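Local coordinates for protein vaginolysin (Gardnerella vaginalis, PDB 5IMY) that probably binds cholesterol in host membranes and acts as a pore-forming toxin of the cholesterol-dependent cytolysin family, at residues D23-Y28 with S228-F233. Sequence-based numbering, arbitrary orientation.
Sequences DSLNNY and SPADFF
Leu25 holds CG anti to its backbone N (chi1 -179°), and its second torsion brings CD2 against Ala230 and Phe233, while the first torsion of Asn26 (-95°) lies between staggered positions and its amide still reaches Ser228 and Ala230. The arrangement is helix-to-loop packing in a cholesterol-dependent cytolysin: the N-terminal helix 22-30 lies on the loop that follows strand 208-223. The closest CA pair, Asn26 and Ala230, is 4.9 Å apart. As modelled, both ends of the Asn26 amide are engaged. Its ND2 donates to Ser228 OG at 2.8 Å, and the hydroxyl oxygen sits close to the amide plane, although the bond is bent (138° at the hydrogen). Its OD1 accepts from Ala230 N; the modelled separation is very short and the oxygen's place less sure, so the bond's exact length is doubtful. The disulfide Cys18-Cys236 also ties the chain just before the helix to this loop, some 200 residues on. Beyond the two segments, Leu242 of helix 240-243 touches both Leu25 and Phe233, widening the apolar cluster, and Pro229 packs on Leu29 and Trp30. One methyl of Leu25 carries the apolar half of the contact: CD2 lies 3.7 Å from Ala230 CB and, obliquely to the ring, 3.8 Å from Phe233 CD2.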
loop_
_atom_site.group_PDB
_atom_site.type_symbol
_atom_site.label_atom_id
_atom_site.label_comp_id
_atom_site.label_asym_id
_atom_site.label_seq_id
_atom_site.Cartn_x
_atom_site.Cartn_y
_atom_site.Cartn_z
ATOM N N ASP A 23 -7.877 -63.395 -10.119
ATOM C CA ASP A 23 -6.978 -63.060 -9.021
ATOM C C ASP A 23 -5.753 -62.306 -9.527
ATOM O O ASP A 23 -5.325 -61.319 -8.917
ATOM C CB ASP A 23 -6.556 -64.341 -8.299
ATOM C CG ASP A 23 -6.241 -64.113 -6.836
ATOM O OD1 ASP A 23 -7.153 -64.288 -5.999
ATOM O OD2 ASP A 23 -5.084 -63.767 -6.519
ATOM N N SER A 24 -5.179 -62.754 -10.647
ATOM C CA SER A 24 -3.952 -62.144 -11.149
ATOM C C SER A 24 -4.191 -60.714 -11.618
ATOM O O SER A 24 -3.382 -59.821 -11.342
ATOM C CB SER A 24 -3.372 -62.990 -12.283
ATOM O OG SER A 24 -2.262 -63.746 -11.832
ATOM N N LEU A 25 -5.292 -60.476 -12.333
ATOM C CA LEU A 25 -5.607 -59.117 -12.760
ATOM C C LEU A 25 -5.853 -58.215 -11.560
ATOM O O LEU A 25 -5.488 -57.035 -11.574
ATOM C CB LEU A 25 -6.826 -59.127 -13.681
ATOM C CG LEU A 25 -7.264 -57.772 -14.240
ATOM C CD1 LEU A 25 -6.409 -57.372 -15.423
ATOM C CD2 LEU A 25 -8.727 -57.809 -14.624
ATOM N N ASN A 26 -6.468 -58.757 -10.506
ATOM C CA ASN A 26 -6.736 -57.966 -9.310
ATOM C C ASN A 26 -5.443 -57.537 -8.628
ATOM O O ASN A 26 -5.351 -56.424 -8.099
ATOM C CB ASN A 26 -7.611 -58.761 -8.342
ATOM C CG ASN A 26 -9.085 -58.445 -8.490
ATOM O OD1 ASN A 26 -9.459 -57.373 -8.965
ATOM N ND2 ASN A 26 -9.935 -59.377 -8.074
ATOM N N ASN A 27 -4.432 -58.409 -8.621
ATOM C CA ASN A 27 -3.167 -58.058 -7.982
ATOM C C ASN A 27 -2.415 -57.011 -8.791
ATOM O O ASN A 27 -1.749 -56.139 -8.222
ATOM C CB ASN A 27 -2.308 -59.308 -7.791
ATOM C CG ASN A 27 -2.783 -60.171 -6.639
ATOM O OD1 ASN A 27 -3.435 -59.691 -5.714
ATOM N ND2 ASN A 27 -2.448 -61.455 -6.688
ATOM N N TYR A 28 -2.505 -57.078 -10.121
ATOM C CA TYR A 28 -1.809 -56.101 -10.952
ATOM C C TYR A 28 -2.396 -54.706 -10.774
ATOM O O TYR A 28 -1.651 -53.725 -10.662
ATOM C CB TYR A 28 -1.866 -56.524 -12.419
ATOM C CG TYR A 28 -1.268 -55.510 -13.365
ATOM C CD1 TYR A 28 0.102 -55.294 -13.404
ATOM C CD2 TYR A 28 -2.072 -54.770 -14.220
ATOM C CE1 TYR A 28 0.656 -54.367 -14.265
ATOM C CE2 TYR A 28 -1.529 -53.841 -15.088
ATOM C CZ TYR A 28 -0.163 -53.643 -15.105
ATOM O OH TYR A 28 0.386 -52.721 -15.965
ATOM N N SER A 228 -14.837 -55.603 -7.065
ATOM C CA SER A 228 -13.438 -55.922 -7.301
ATOM C C SER A 228 -12.947 -55.192 -8.546
ATOM O O SER A 228 -13.681 -55.109 -9.542
ATOM C CB SER A 228 -13.246 -57.435 -7.468
ATOM O OG SER A 228 -12.154 -57.727 -8.322
ATOM N N PRO A 229 -11.722 -54.649 -8.526
ATOM C CA PRO A 229 -11.226 -53.957 -9.729
ATOM C C PRO A 229 -11.089 -54.871 -10.930
ATOM O O PRO A 229 -11.298 -54.425 -12.064
ATOM C CB PRO A 229 -9.870 -53.393 -9.281
ATOM C CG PRO A 229 -9.476 -54.214 -8.120
ATOM C CD PRO A 229 -10.747 -54.586 -7.425
ATOM N N ALA A 230 -10.711 -56.131 -10.726
ATOM C CA ALA A 230 -10.901 -57.113 -11.781
ATOM C C ALA A 230 -12.386 -57.201 -12.090
ATOM O O ALA A 230 -13.235 -57.023 -11.215
ATOM C CB ALA A 230 -10.357 -58.482 -11.378
ATOM N N ASP A 231 -12.702 -57.467 -13.352
ATOM C CA ASP A 231 -14.026 -57.144 -13.865
ATOM C C ASP A 231 -14.139 -55.621 -13.895
ATOM O O ASP A 231 -13.348 -54.922 -13.263
ATOM C CB ASP A 231 -15.138 -57.779 -13.030
ATOM C CG ASP A 231 -15.889 -56.770 -12.179
ATOM O OD1 ASP A 231 -16.624 -55.938 -12.753
ATOM O OD2 ASP A 231 -15.755 -56.817 -10.938
ATOM N N PHE A 232 -15.166 -55.115 -14.568
ATOM C CA PHE A 232 -15.024 -54.004 -15.502
ATOM C C PHE A 232 -14.701 -54.670 -16.828
ATOM O O PHE A 232 -15.264 -54.322 -17.868
ATOM C CB PHE A 232 -13.916 -52.995 -15.162
ATOM C CG PHE A 232 -14.356 -51.835 -14.306
ATOM C CD1 PHE A 232 -15.308 -50.938 -14.758
ATOM C CD2 PHE A 232 -13.762 -51.609 -13.073
ATOM C CE1 PHE A 232 -15.691 -49.856 -13.979
ATOM C CE2 PHE A 232 -14.139 -50.530 -12.294
ATOM C CZ PHE A 232 -15.102 -49.654 -12.747
ATOM N N PHE A 233 -13.805 -55.652 -16.763
ATOM C CA PHE A 233 -13.309 -56.395 -17.903
ATOM C C PHE A 233 -13.922 -57.792 -17.955
ATOM O O PHE A 233 -14.605 -58.242 -17.034
ATOM C CB PHE A 233 -11.784 -56.508 -17.828
ATOM C CG PHE A 233 -11.089 -55.243 -17.419
ATOM C CD1 PHE A 233 -10.739 -54.302 -18.366
ATOM C CD2 PHE A 233 -10.767 -55.010 -16.090
ATOM C CE1 PHE A 233 -10.091 -53.142 -18.002
ATOM C CE2 PHE A 233 -10.118 -53.850 -15.719
ATOM C CZ PHE A 233 -9.777 -52.916 -16.676
#